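Local atomic coordinates of cysteine hydrolase (Pseudomonas syringae pv. phaseolicola 1448A, PDB entry 3IRV), a protein that probably acts as a cysteine-dependent hydrolase of the isochorismatase family. Residues A[25-30]-A[67-72]; A[54-59]-A[212-217]; A[142-147]-A[172-177]; A[168-173]-A[206-211]. All blocks are in the same frame, centred on the assembly; numbering follows the deposited sequence.

Contact 1 of 4, residues A[25-30]-A[67-72]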
loop_
_atom_site.group_PDB
_atom_site.type_symbol
_atom_site.label_atom_id
_atom_site.label_comp_id
_atom_site.label_asym_id
_atom_site.label_seq_id
_atom_site.Cartn_x
_atom_site.Cartn_y
_atom_site.Cartn_z
ATOM N N VAL A 25 3.805 -17.006 -9.922
ATOM C CA VAL A 25 2.416 -16.585 -9.687
ATOM C C VAL A 25 2.182 -16.577 -8.199
ATOM O O VAL A 25 2.543 -17.532 -7.510
ATOM C CB VAL A 25 1.408 -17.594 -10.305
ATOM C CG1 VAL A 25 -0.049 -17.297 -9.870
ATOM C CG2 VAL A 25 1.567 -17.604 -11.834
ATOM N N ILE A 26 1.590 -15.492 -7.711
ATOM C CA ILE A 26 1.263 -15.396 -6.296
ATOM C C ILE A 26 -0.261 -15.346 -6.134
ATOM O O ILE A 26 -0.941 -14.443 -6.640
ATOM C CB ILE A 26 1.916 -14.184 -5.620
ATOM C CG1 ILE A 26 3.429 -14.169 -5.887
ATOM C CG2 ILE A 26 1.627 -14.205 -4.111
ATOM C CD1 ILE A 26 4.118 -12.940 -5.336
ATOM N N VAL A 27 -0.798 -16.357 -5.442
ATOM C CA VAL A 27 -2.248 -16.467 -5.213
ATOM C C VAL A 27 -2.534 -15.980 -3.791
ATOM O O VAL A 27 -2.216 -16.667 -2.797
ATOM C CB VAL A 27 -2.741 -17.929 -5.362
ATOM C CG1 VAL A 27 -4.243 -17.968 -5.227
ATOM C CG2 VAL A 27 -2.302 -18.535 -6.737
ATOM N N VAL A 28 -3.082 -14.772 -3.699
ATOM C CA VAL A 28 -3.216 -14.115 -2.401
ATOM C C VAL A 28 -4.499 -14.508 -1.670
ATOM O O VAL A 28 -5.609 -14.165 -2.128
ATOM C CB VAL A 28 -3.172 -12.584 -2.567
ATOM C CG1 VAL A 28 -3.222 -11.895 -1.184
ATOM C CG2 VAL A 28 -1.928 -12.163 -3.404
ATOM N N ASP A 29 -4.339 -15.218 -0.547
ATOM C CA ASP A 29 -5.390 -15.404 0.456
ATOM C C ASP A 29 -6.701 -15.980 -0.113
ATOM O O ASP A 29 -7.799 -15.564 0.284
ATOM C CB ASP A 29 -5.646 -14.080 1.191
ATOM C CG ASP A 29 -4.462 -13.671 2.064
ATOM O OD1 ASP A 29 -3.488 -14.460 2.142
ATOM O OD2 ASP A 29 -4.504 -12.559 2.626
ATOM N N MET A 30 -6.580 -16.955 -1.011
ATOM C CA MET A 30 -7.784 -17.662 -1.488
ATOM C C MET A 30 -8.215 -18.752 -0.491
ATOM O O MET A 30 -8.297 -19.948 -0.809
ATOM C CB MET A 30 -7.637 -18.111 -2.950
ATOM C CG MET A 30 -7.609 -16.911 -3.936
ATOM S SD MET A 30 -9.111 -15.870 -3.964
ATOM C CE MET A 30 -10.179 -17.002 -4.972
ATOM N N VAL A 67 4.313 -21.600 -8.591
ATOM C CA VAL A 67 3.067 -21.140 -8.013
ATOM C C VAL A 67 3.217 -21.048 -6.496
ATOM O O VAL A 67 3.587 -22.038 -5.849
ATOM C CB VAL A 67 1.926 -22.125 -8.319
ATOM C CG1 VAL A 67 0.680 -21.752 -7.552
ATOM C CG2 VAL A 67 1.647 -22.136 -9.824
ATOM N N ILE A 68 2.898 -19.872 -5.949
ATOM C CA ILE A 68 3.000 -19.606 -4.504
ATOM C C ILE A 68 1.647 -19.164 -3.981
ATOM O O ILE A 68 1.059 -18.232 -4.517
ATOM C CB ILE A 68 4.005 -18.474 -4.224
ATOM C CG1 ILE A 68 5.382 -18.878 -4.773
ATOM C CG2 ILE A 68 4.058 -18.149 -2.712
ATOM C CD1 ILE A 68 6.436 -17.746 -4.854
ATOM N N TYR A 69 1.157 -19.825 -2.937
ATOM C CA TYR A 69 -0.077 -19.392 -2.278
ATOM C C TYR A 69 0.275 -18.629 -1.015
ATOM O O TYR A 69 1.129 -19.072 -0.262
ATOM C CB TYR A 69 -0.905 -20.601 -1.859
ATOM C CG TYR A 69 -1.450 -21.436 -2.984
ATOM C CD1 TYR A 69 -2.802 -21.324 -3.336
ATOM C CD2 TYR A 69 -0.640 -22.386 -3.670
ATOM C CE1 TYR A 69 -3.353 -22.117 -4.364
ATOM C CE2 TYR A 69 -1.179 -23.172 -4.697
ATOM C CZ TYR A 69 -2.540 -23.033 -5.036
ATOM O OH TYR A 69 -3.039 -23.856 -6.057
ATOM N N LEU A 70 -0.370 -17.494 -0.784
ATOM C CA LEU A 70 -0.253 -16.808 0.502
ATOM C C LEU A 70 -1.477 -17.174 1.333
ATOM O O LEU A 70 -2.597 -17.289 0.793
ATOM C CB LEU A 70 -0.270 -15.290 0.323
ATOM C CG LEU A 70 0.840 -14.741 -0.571
ATOM C CD1 LEU A 70 0.754 -13.226 -0.570
ATOM C CD2 LEU A 70 2.218 -15.231 -0.120
ATOM N N ARG A 71 -1.274 -17.364 2.633
ATOM C CA ARG A 71 -2.386 -17.545 3.562
ATOM C C ARG A 71 -2.216 -16.604 4.731
ATOM O O ARG A 71 -1.111 -16.509 5.292
ATOM C CB ARG A 71 -2.424 -18.982 4.099
ATOM C CG ARG A 71 -2.525 -20.051 3.000
ATOM C CD ARG A 71 -2.713 -21.471 3.590
ATOM N NE ARG A 71 -1.639 -21.790 4.545
ATOM C CZ ARG A 71 -1.532 -22.945 5.195
ATOM N NH1 ARG A 71 -2.432 -23.893 4.998
ATOM N NH2 ARG A 71 -0.529 -23.139 6.057
ATOM N N HIS A 72 -3.293 -15.908 5.105
ATOM C CA HIS A 72 -3.266 -15.061 6.276
ATOM C C HIS A 72 -3.662 -15.926 7.465
ATOM O O HIS A 72 -4.813 -16.373 7.557
ATOM C CB HIS A 72 -4.233 -13.897 6.102
ATOM C CG HIS A 72 -4.045 -12.797 7.105
ATOM N ND1 HIS A 72 -4.709 -11.585 7.030
ATOM C CD2 HIS A 72 -3.241 -12.716 8.194
ATOM C CE1 HIS A 72 -4.327 -10.815 8.031
ATOM N NE2 HIS A 72 -3.441 -11.475 8.754
HETATM O O HOH W 1 -3.945 -18.414 -1.349
#

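Contact 2 of 4, residues A[54-59]-A[212-217]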
loop_
_atom_site.group_PDB
_atom_site.type_symbol
_atom_site.label_atom_id
_atom_site.label_comp_id
_atom_site.label_asym_id
_atom_site.label_seq_id
_atom_site.Cartn_x
_atom_site.Cartn_y
_atom_site.Cartn_z
ATOM N N GLN A 54 -7.854 -20.740 -11.822
ATOM C CA GLN A 54 -7.634 -22.154 -12.181
ATOM C C GLN A 54 -6.904 -22.289 -13.527
ATOM O O GLN A 54 -5.938 -23.066 -13.660
ATOM C CB GLN A 54 -8.976 -22.885 -12.245
ATOM C CG GLN A 54 -9.620 -23.155 -10.922
ATOM C CD GLN A 54 -10.976 -23.826 -11.081
ATOM O OE1 GLN A 54 -11.728 -23.519 -12.011
ATOM N NE2 GLN A 54 -11.307 -24.728 -10.149
ATOM N N LYS A 55 -7.346 -21.516 -14.517
ATOM C CA LYS A 55 -6.692 -21.503 -15.831
ATOM C C LYS A 55 -5.241 -21.036 -15.725
ATOM O O LYS A 55 -4.344 -21.623 -16.330
ATOM C CB LYS A 55 -7.467 -20.616 -16.806
ATOM C CG LYS A 55 -8.861 -21.118 -17.139
ATOM C CD LYS A 55 -9.493 -20.179 -18.155
ATOM C CE LYS A 55 -10.717 -20.793 -18.822
ATOM N NZ LYS A 55 -11.911 -20.685 -17.947
ATOM N N LEU A 56 -5.028 -19.981 -14.943
ATOM C CA LEU A 56 -3.699 -19.434 -14.721
ATOM C C LEU A 56 -2.767 -20.473 -14.128
ATOM O O LEU A 56 -1.630 -20.638 -14.615
ATOM C CB LEU A 56 -3.760 -18.214 -13.794
ATOM C CG LEU A 56 -2.400 -17.630 -13.404
ATOM C CD1 LEU A 56 -1.633 -17.092 -14.631
ATOM C CD2 LEU A 56 -2.630 -16.543 -12.355
ATOM N N LEU A 57 -3.234 -21.178 -13.086
ATOM C CA LEU A 57 -2.368 -22.141 -12.396
ATOM C C LEU A 57 -2.042 -23.341 -13.298
ATOM O O LEU A 57 -0.907 -23.798 -13.334
ATOM C CB LEU A 57 -2.954 -22.586 -11.040
ATOM C CG LEU A 57 -3.233 -21.414 -10.078
ATOM C CD1 LEU A 57 -3.645 -21.908 -8.693
ATOM C CD2 LEU A 57 -2.028 -20.467 -9.972
ATOM N N GLN A 58 -3.021 -23.786 -14.072
ATOM C CA GLN A 58 -2.793 -24.869 -15.022
ATOM C C GLN A 58 -1.720 -24.459 -16.042
ATOM O O GLN A 58 -0.806 -25.236 -16.313
ATOM C CB GLN A 58 -4.110 -25.248 -15.686
ATOM C CG GLN A 58 -4.012 -26.301 -16.764
ATOM C CD GLN A 58 -5.337 -26.476 -17.505
ATOM O OE1 GLN A 58 -5.974 -25.496 -17.930
ATOM N NE2 GLN A 58 -5.759 -27.726 -17.664
ATOM N N ALA A 59 -1.797 -23.235 -16.564
ATOM C CA ALA A 59 -0.767 -22.778 -17.522
ATOM C C ALA A 59 0.604 -22.601 -16.885
ATOM O O ALA A 59 1.621 -22.985 -17.467
ATOM C CB ALA A 59 -1.185 -21.512 -18.221
ATOM N N GLU A 212 -4.423 -12.832 -21.259
ATOM C CA GLU A 212 -3.210 -12.331 -21.919
ATOM C C GLU A 212 -1.946 -12.795 -21.229
ATOM O O GLU A 212 -0.968 -13.133 -21.903
ATOM C CB GLU A 212 -3.183 -10.809 -22.129
ATOM C CG GLU A 212 -1.754 -10.195 -22.365
ATOM C CD GLU A 212 -0.928 -10.773 -23.567
ATOM O OE1 GLU A 212 -1.432 -11.534 -24.440
ATOM O OE2 GLU A 212 0.276 -10.435 -23.634
ATOM N N VAL A 213 -1.938 -12.848 -19.901
ATOM C CA VAL A 213 -0.740 -13.363 -19.245
ATOM C C VAL A 213 -0.474 -14.858 -19.529
ATOM O O VAL A 213 0.678 -15.269 -19.695
ATOM C CB VAL A 213 -0.723 -13.001 -17.728
ATOM C CG1 VAL A 213 -1.247 -14.114 -16.857
ATOM C CG2 VAL A 213 0.693 -12.576 -17.308
ATOM N N ILE A 214 -1.541 -15.644 -19.634
ATOM C CA ILE A 214 -1.439 -17.058 -20.012
ATOM C C ILE A 214 -0.829 -17.189 -21.414
ATOM O O ILE A 214 0.083 -17.992 -21.626
ATOM C CB ILE A 214 -2.817 -17.755 -19.928
ATOM C CG1 ILE A 214 -3.224 -17.930 -18.450
ATOM C CG2 ILE A 214 -2.822 -19.105 -20.684
ATOM C CD1 ILE A 214 -4.644 -18.449 -18.242
ATOM N N ARG A 215 -1.294 -16.369 -22.350
ATOM C CA ARG A 215 -0.756 -16.380 -23.719
ATOM C C ARG A 215 0.719 -16.042 -23.754
ATOM O O ARG A 215 1.510 -16.664 -24.478
ATOM C CB ARG A 215 -1.527 -15.394 -24.583
ATOM C CG ARG A 215 -2.915 -15.891 -24.869
ATOM C CD ARG A 215 -3.558 -15.163 -26.011
ATOM N NE ARG A 215 -4.815 -14.544 -25.607
ATOM C CZ ARG A 215 -4.947 -13.237 -25.385
ATOM N NH1 ARG A 215 -3.897 -12.408 -25.556
ATOM N NH2 ARG A 215 -6.130 -12.764 -24.998
ATOM N N ARG A 216 1.084 -15.062 -22.932
ATOM C CA ARG A 216 2.449 -14.590 -22.830
ATOM C C ARG A 216 3.353 -15.661 -22.222
ATOM O O ARG A 216 4.503 -15.829 -22.644
ATOM C CB ARG A 216 2.475 -13.312 -21.992
ATOM C CG ARG A 216 3.496 -12.320 -22.445
ATOM C CD ARG A 216 3.618 -11.207 -21.431
ATOM N NE ARG A 216 2.574 -10.202 -21.586
ATOM C CZ ARG A 216 2.331 -9.232 -20.711
ATOM N NH1 ARG A 216 1.356 -8.366 -20.948
ATOM N NH2 ARG A 216 3.054 -9.133 -19.597
ATOM N N ILE A 217 2.817 -16.403 -21.245
ATOM C CA ILE A 217 3.534 -17.518 -20.623
ATOM C C ILE A 217 3.733 -18.660 -21.642
ATOM O O ILE A 217 4.841 -19.204 -21.786
ATOM C CB ILE A 217 2.772 -18.054 -19.374
ATOM C CG1 ILE A 217 2.942 -17.096 -18.181
ATOM C CG2 ILE A 217 3.237 -19.458 -18.987
ATOM C CD1 ILE A 217 2.016 -17.415 -16.991
#

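Contact 3 of 4, residues A[142-147]-A[172-177]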
loop_
_atom_site.group_PDB
_atom_site.type_symbol
_atom_site.label_atom_id
_atom_site.label_comp_id
_atom_site.label_asym_id
_atom_site.label_seq_id
_atom_site.Cartn_x
_atom_site.Cartn_y
_atom_site.Cartn_z
ATOM N N ILE A 142 6.607 -11.071 -10.809
ATOM C CA ILE A 142 5.509 -11.746 -10.099
ATOM C C ILE A 142 4.144 -11.364 -10.664
ATOM O O ILE A 142 3.896 -10.193 -10.961
ATOM C CB ILE A 142 5.557 -11.505 -8.559
ATOM C CG1 ILE A 142 5.479 -10.006 -8.204
ATOM C CG2 ILE A 142 6.826 -12.137 -7.930
ATOM C CD1 ILE A 142 5.438 -9.724 -6.672
ATOM N N ILE A 143 3.266 -12.366 -10.775
ATOM C CA ILE A 143 1.900 -12.167 -11.279
ATOM C C ILE A 143 0.986 -12.324 -10.070
ATOM O O ILE A 143 1.005 -13.390 -9.439
ATOM C CB ILE A 143 1.556 -13.275 -12.309
ATOM C CG1 ILE A 143 2.481 -13.129 -13.530
ATOM C CG2 ILE A 143 0.087 -13.200 -12.736
ATOM C CD1 ILE A 143 2.482 -14.361 -14.449
ATOM N N VAL A 144 0.184 -11.298 -9.754
ATOM C CA VAL A 144 -0.575 -11.283 -8.503
ATOM C C VAL A 144 -2.061 -11.445 -8.799
ATOM O O VAL A 144 -2.609 -10.735 -9.669
ATOM C CB VAL A 144 -0.326 -9.975 -7.714
ATOM C CG1 VAL A 144 -1.251 -9.877 -6.489
ATOM C CG2 VAL A 144 1.161 -9.890 -7.293
ATOM N N CYS A 145 -2.678 -12.405 -8.109
ATOM C CA CYS A 145 -4.123 -12.601 -8.140
ATOM C C CYS A 145 -4.612 -12.952 -6.742
ATOM O O CYS A 145 -3.785 -13.213 -5.849
ATOM C CB CYS A 145 -4.472 -13.711 -9.129
ATOM S SG CYS A 145 -3.768 -15.358 -8.664
ATOM N N GLY A 146 -5.933 -12.937 -6.534
ATOM C CA GLY A 146 -6.499 -13.291 -5.226
ATOM C C GLY A 146 -7.348 -12.198 -4.620
ATOM O O GLY A 146 -8.017 -11.498 -5.346
ATOM N N THR A 147 -7.320 -12.055 -3.282
ATOM C CA THR A 147 -8.206 -11.104 -2.596
ATOM C C THR A 147 -7.474 -10.634 -1.303
ATOM O O THR A 147 -6.644 -11.389 -0.791
ATOM C CB THR A 147 -9.598 -11.793 -2.279
ATOM O OG1 THR A 147 -10.615 -10.810 -2.014
ATOM C CG2 THR A 147 -9.493 -12.738 -1.060
ATOM N N ASP A 172 -8.803 -9.199 -13.988
ATOM C CA ASP A 172 -9.987 -10.050 -13.847
ATOM C C ASP A 172 -9.774 -11.191 -12.836
ATOM O O ASP A 172 -10.579 -12.139 -12.764
ATOM C CB ASP A 172 -10.413 -10.583 -15.224
ATOM C CG ASP A 172 -9.370 -11.491 -15.862
ATOM O OD1 ASP A 172 -8.152 -11.366 -15.576
ATOM O OD2 ASP A 172 -9.770 -12.356 -16.674
ATOM N N ALA A 173 -8.696 -11.103 -12.048
ATOM C CA ALA A 173 -8.402 -12.166 -11.090
ATOM C C ALA A 173 -7.991 -11.636 -9.719
ATOM O O ALA A 173 -7.322 -12.333 -8.955
ATOM C CB ALA A 173 -7.382 -13.154 -11.643
ATOM N N ASN A 174 -8.434 -10.425 -9.394
ATOM C CA ASN A 174 -8.283 -9.848 -8.058
ATOM C C ASN A 174 -9.659 -9.370 -7.652
ATOM O O ASN A 174 -10.311 -8.652 -8.413
ATOM C CB ASN A 174 -7.293 -8.664 -8.072
ATOM C CG ASN A 174 -5.827 -9.130 -8.101
ATOM O OD1 ASN A 174 -5.253 -9.458 -7.059
ATOM N ND2 ASN A 174 -5.240 -9.200 -9.303
ATOM N N ALA A 175 -10.083 -9.760 -6.459
ATOM C CA ALA A 175 -11.453 -9.489 -5.984
ATOM C C ALA A 175 -11.481 -8.452 -4.869
ATOM O O ALA A 175 -10.789 -8.619 -3.872
ATOM C CB ALA A 175 -12.074 -10.788 -5.460
ATOM N N ALA A 176 -12.301 -7.406 -5.036
ATOM C CA ALA A 176 -12.436 -6.366 -4.027
ATOM C C ALA A 176 -13.743 -6.511 -3.239
ATOM O O ALA A 176 -14.661 -7.237 -3.653
ATOM C CB ALA A 176 -12.368 -4.982 -4.678
ATOM N N MET A 177 -13.812 -5.814 -2.109
ATOM C CA MET A 177 -14.999 -5.888 -1.271
ATOM C C MET A 177 -15.594 -4.501 -1.080
ATOM O O MET A 177 -14.914 -3.486 -1.236
ATOM C CB MET A 177 -14.677 -6.549 0.077
ATOM C CG MET A 177 -13.915 -5.668 1.063
ATOM S SD MET A 177 -13.606 -6.495 2.642
ATOM C CE MET A 177 -15.206 -7.237 3.023
#

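Contact 4 of 4, residues A[168-173]-A[206-211]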
loop_
_atom_site.group_PDB
_atom_site.type_symbol
_atom_site.label_atom_id
_atom_site.label_comp_id
_atom_site.label_asym_id
_atom_site.label_seq_id
_atom_site.Cartn_x
_atom_site.Cartn_y
_atom_site.Cartn_z
ATOM N N ILE A 168 2.963 -7.753 -12.125
ATOM C CA ILE A 168 1.810 -7.786 -13.034
ATOM C C ILE A 168 0.586 -8.108 -12.194
ATOM O O ILE A 168 0.551 -9.160 -11.532
ATOM C CB ILE A 168 1.938 -8.896 -14.078
ATOM C CG1 ILE A 168 3.209 -8.702 -14.908
ATOM C CG2 ILE A 168 0.700 -8.885 -14.968
ATOM C CD1 ILE A 168 3.512 -9.868 -15.837
ATOM N N ALA A 169 -0.386 -7.193 -12.178
ATOM C CA ALA A 169 -1.667 -7.449 -11.500
ATOM C C ALA A 169 -2.706 -7.844 -12.540
ATOM O O ALA A 169 -2.832 -7.201 -13.593
ATOM C CB ALA A 169 -2.158 -6.195 -10.740
ATOM N N LEU A 170 -3.463 -8.884 -12.239
ATOM C CA LEU A 170 -4.487 -9.367 -13.191
ATOM C C LEU A 170 -5.836 -8.681 -12.904
ATOM O O LEU A 170 -6.448 -8.867 -11.829
ATOM C CB LEU A 170 -4.600 -10.887 -13.081
ATOM C CG LEU A 170 -3.299 -11.624 -13.434
ATOM C CD1 LEU A 170 -3.540 -13.123 -13.331
ATOM C CD2 LEU A 170 -2.813 -11.233 -14.821
ATOM N N SER A 171 -6.300 -7.867 -13.860
ATOM C CA SER A 171 -7.544 -7.125 -13.702
ATOM C C SER A 171 -8.777 -7.987 -13.439
ATOM O O SER A 171 -9.677 -7.562 -12.698
ATOM C CB SER A 171 -7.784 -6.224 -14.914
ATOM O OG SER A 171 -7.865 -7.016 -16.070
ATOM N N ASP A 172 -8.803 -9.199 -13.988
ATOM C CA ASP A 172 -9.987 -10.050 -13.847
ATOM C C ASP A 172 -9.774 -11.191 -12.836
ATOM O O ASP A 172 -10.579 -12.139 -12.764
ATOM C CB ASP A 172 -10.413 -10.583 -15.224
ATOM C CG ASP A 172 -9.370 -11.491 -15.862
ATOM O OD1 ASP A 172 -8.152 -11.366 -15.576
ATOM O OD2 ASP A 172 -9.770 -12.356 -16.674
ATOM N N ALA A 173 -8.696 -11.103 -12.048
ATOM C CA ALA A 173 -8.402 -12.166 -11.090
ATOM C C ALA A 173 -7.991 -11.636 -9.719
ATOM O O ALA A 173 -7.322 -12.333 -8.955
ATOM C CB ALA A 173 -7.382 -13.154 -11.643
ATOM N N GLU A 206 2.370 -3.437 -13.992
ATOM C CA GLU A 206 1.518 -3.713 -15.152
ATOM C C GLU A 206 0.143 -4.186 -14.682
ATOM O O GLU A 206 0.047 -4.933 -13.714
ATOM C CB GLU A 206 2.113 -4.832 -16.010
ATOM C CG GLU A 206 1.181 -5.234 -17.155
ATOM C CD GLU A 206 1.761 -6.213 -18.146
ATOM O OE1 GLU A 206 2.878 -6.761 -17.933
ATOM O OE2 GLU A 206 1.070 -6.412 -19.180
ATOM N N VAL A 207 -0.910 -3.781 -15.386
ATOM C CA VAL A 207 -2.203 -4.438 -15.238
ATOM C C VAL A 207 -2.564 -5.098 -16.578
ATOM O O VAL A 207 -2.467 -4.445 -17.638
ATOM C CB VAL A 207 -3.316 -3.432 -14.811
ATOM C CG1 VAL A 207 -4.682 -4.153 -14.715
ATOM C CG2 VAL A 207 -2.967 -2.817 -13.455
ATOM N N THR A 208 -2.921 -6.387 -16.544
ATOM C CA THR A 208 -3.389 -7.053 -17.750
ATOM C C THR A 208 -4.387 -8.130 -17.362
ATOM O O THR A 208 -4.677 -8.287 -16.174
ATOM C CB THR A 208 -2.213 -7.642 -18.589
ATOM O OG1 THR A 208 -2.690 -8.043 -19.888
ATOM C CG2 THR A 208 -1.577 -8.834 -17.897
ATOM N N THR A 209 -4.938 -8.833 -18.356
ATOM C CA THR A 209 -5.907 -9.898 -18.060
ATOM C C THR A 209 -5.231 -11.241 -17.862
ATOM O O THR A 209 -4.105 -11.486 -18.360
ATOM C CB THR A 209 -6.948 -10.074 -19.185
ATOM O OG1 THR A 209 -6.263 -10.436 -20.386
ATOM C CG2 THR A 209 -7.713 -8.771 -19.394
ATOM N N THR A 210 -5.938 -12.131 -17.166
ATOM C CA THR A 210 -5.467 -13.501 -17.001
ATOM C C THR A 210 -5.178 -14.161 -18.349
ATOM O O THR A 210 -4.111 -14.760 -18.530
ATOM C CB THR A 210 -6.495 -14.348 -16.235
ATOM O OG1 THR A 210 -6.742 -13.731 -14.975
ATOM C CG2 THR A 210 -5.973 -15.752 -15.981
ATOM N N ALA A 211 -6.108 -13.997 -19.294
ATOM C CA ALA A 211 -5.951 -14.617 -20.628
ATOM C C ALA A 211 -4.687 -14.137 -21.321
ATOM O O ALA A 211 -3.945 -14.937 -21.888
ATOM C CB ALA A 211 -7.172 -14.362 -21.511
HETATM O O HOH W 2 -8.865 -13.286 -18.912
#

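Contact 1 of 4, residues A[25-30]-A[67-72]
Strands 23-28 and 66-72 are parallel neighbours in the sheet of the isochorismatase-like alpha/beta fold, and Val-27 stands at the middle of their hydrogen-bond ladder. Its N reaches Ile-68 O at 2.8 Å, nearly along the C=O axis, while its own O accepts from Leu-70 N at 2.9 Å. Side chains alternate between the two faces. On one, Val-27 and Tyr-69 lie alongside each other and point the same way, with Val-27 CB 4.0 Å from Tyr-69 CD1; helix 50-62 packs here through Leu-56 and Leu-57. On the other, Leu-70 carries the packing: its CG passes obliquely by Ile-26 CG2 at 3.7 Å, and its CD1 runs beside Val-28 CG2 at 4.0 Å, under helix 149-162. Where the strand ends, Asp-29 N gives a bent bond (139°) to Leu-70 O from above the carbonyl plane. A water joins Val-27 O, Leu-70 O and Met-30 N, lying in plane at the edge of the Tyr-69 ring. The Asp-29 carboxylate, with CG beside its own backbone N (chi1 -68°), crosses His-72 obliquely, OD2 standing 3.7 Å from His-72 CB. Asp-29 OD2 is salt-bridged to Lys-119 and the side chain touches Cys-152, the probable nucleophile, consistent with the Asp-Lys-Cys triad of this family; the lysine would probably keep the carboxylate ionised, and in the family this aspartate is thought to take the proton from the cysteine.

Contact 2 of 4, residues A[54-59]-A[212-217]
Helices 50-62 and 210-220 pack side by side on one face of the parallel sheet, as helices do in a layered alpha/beta fold. Their short segments run almost parallel, 8° apart, with axes 9.9 Å from each other. No hydrogen bond crosses between them; apolar side chains meet each other and the facing backbone. Ile-214 points straight at the facing helix and carries most of the contact. From its CB, the CG2 branch, anti to the backbone N, meets Ala-59 CB at 3.8 Å. The other branch starts with CG1, beside the backbone N (chi1 -72°), which lies 4.0 Å from Leu-56 CA. The chain then extends to CD1, whose tip rests on the backbone of the facing helix, 3.7 Å from Leu-56 N and equally close to Lys-55 C. Lys-55 CB also touches this tip, while the rest of its exposed chain leads away. One helical turn on, Ile-217 CG2 approaches Ala-59 O at 4.2 Å. Toward the sheet, Leu-56 rests on Val-25, Cys-145 and Leu-170, while Val-213 sits on Ile-143 and Leu-170, so both helices share one hydrophobic floor. There the two side chains cross obliquely, branch tip to branch tip, with Leu-56 CD1 3.7 Å from Val-213 CG1.

Contact 3 of 4, residues A[142-147]-A[172-177]
Gly-146 lies at the tight centre of this contact, where its main chain is held through both its N and its O. Gly-146 N donates to Ala-173 O at 2.9 Å, in the carbonyl plane, and Gly-146 O accepts from Ala-175 N at 2.9 Å, nearly along the C=O axis. At phi 122° and psi -145°, a beta carbon here would press on the carbonyl O of Cys-145. Packing is also tight at Cys-145, whose CB sits 3.2 Å from Ala-173 O. Asn-174 turns its amide back along strand 141-147: ND2 gives a fairly straight bond (163°) to Val-144 O at 3.1 Å, coming from above the carbonyl plane. ND2 also bonds Leu-170 O, so the amide ties two strand ends together and its rotation is fixed, leaving OD1 3.5 Å from Cys-145 CA. The last bond runs from Thr-147 OG1, anti to its backbone N, to Ala-175 O at 2.9 Å. Past Ala-175 the segments part: Ala-176 makes no contact across, and Met-177 is partly exposed. Helix 149-162 touches Asn-174 through Thr-149 and Cys-153. Such meeting of strand ends and a following helix at the carboxy edge of a parallel sheet is where cysteine hydrolases of the isochorismatase-like alpha/beta fold typically build their active sites.

Contact 4 of 4, residues A[168-173]-A[206-211]
Asp-172 OD1 takes two bonds from Thr-210 at the start of helix 210-220. Thr-210 N meets it at 2.8 Å on its syn lone pair, nearly straight, whereas Thr-210 OG1, also 2.8 Å from Asp-172 OD1, comes from above the carboxylate plane. The other oxygen works through a water, which donates to Asp-172 OD2 at 2.6 Å and accepts from Ala-211 N. Thr-209 is the N-cap, its OG1 serving Glu-212 N. The first torsion of Asp-172 puts CG between the backbone N and carbonyl carbon (chi1 64°), and the type I turn from Leu-170 to Ala-173 swings it across the helix start. Ala-173 CB backs the Thr-210 hydroxyl, 3.4 Å from OG1. Behind the turn stand strands 166-170 and 206-208, parallel neighbours at the edge of the sheet joined through helix 189-204, which packs on Ala-169 and Val-207 as in a beta-alpha-beta crossover. Ser-171 N bonds Thr-208 O at 2.9 Å, and Ala-169 N bonds Glu-206 O at 2.8 Å. Farther out, Ile-168 CG2 lies beside Thr-208 CG2 at 3.7 Å, and Glu-206 is held by salt bridges to Arg-216 and Arg-15. Phe-184 of the second subunit packs on Ser-171 and Val-207; Ser-171 O binds a glycerol, probably from the crystallisation liquor. Gathering direct and water-mediated N-H groups at a helix amino end, Asp-172 would be expected to remain ionised, its charge favourably placed against the helix dipole.

How the contacts relate
Contacts 1, 3 and 4 are steps across one parallel sheet, and contact 2 lays two helices over it. Strand 23-28 joins contacts 1 and 3 through Val-28 N and Cys-145 O, 2.7 Å apart, and strand 141-147 joins contacts 3 and 4 through Val-144 N and Ile-168 O, 2.8 Å apart. Contacts 3 and 4 also share Asp-172 and Ala-173. Helix 210-220 links contacts 2 and 4, with Arg-216 NH1 2.7 Å from Glu-206 OE2. The presumed catalytic Asp-29 of contact 1 packs on contact 3, its CB 3.5 Å from Thr-147 O. The centres of contacts 1 and 3 are about 10 Å apart, those of contacts 1 and 4 about 15 Å.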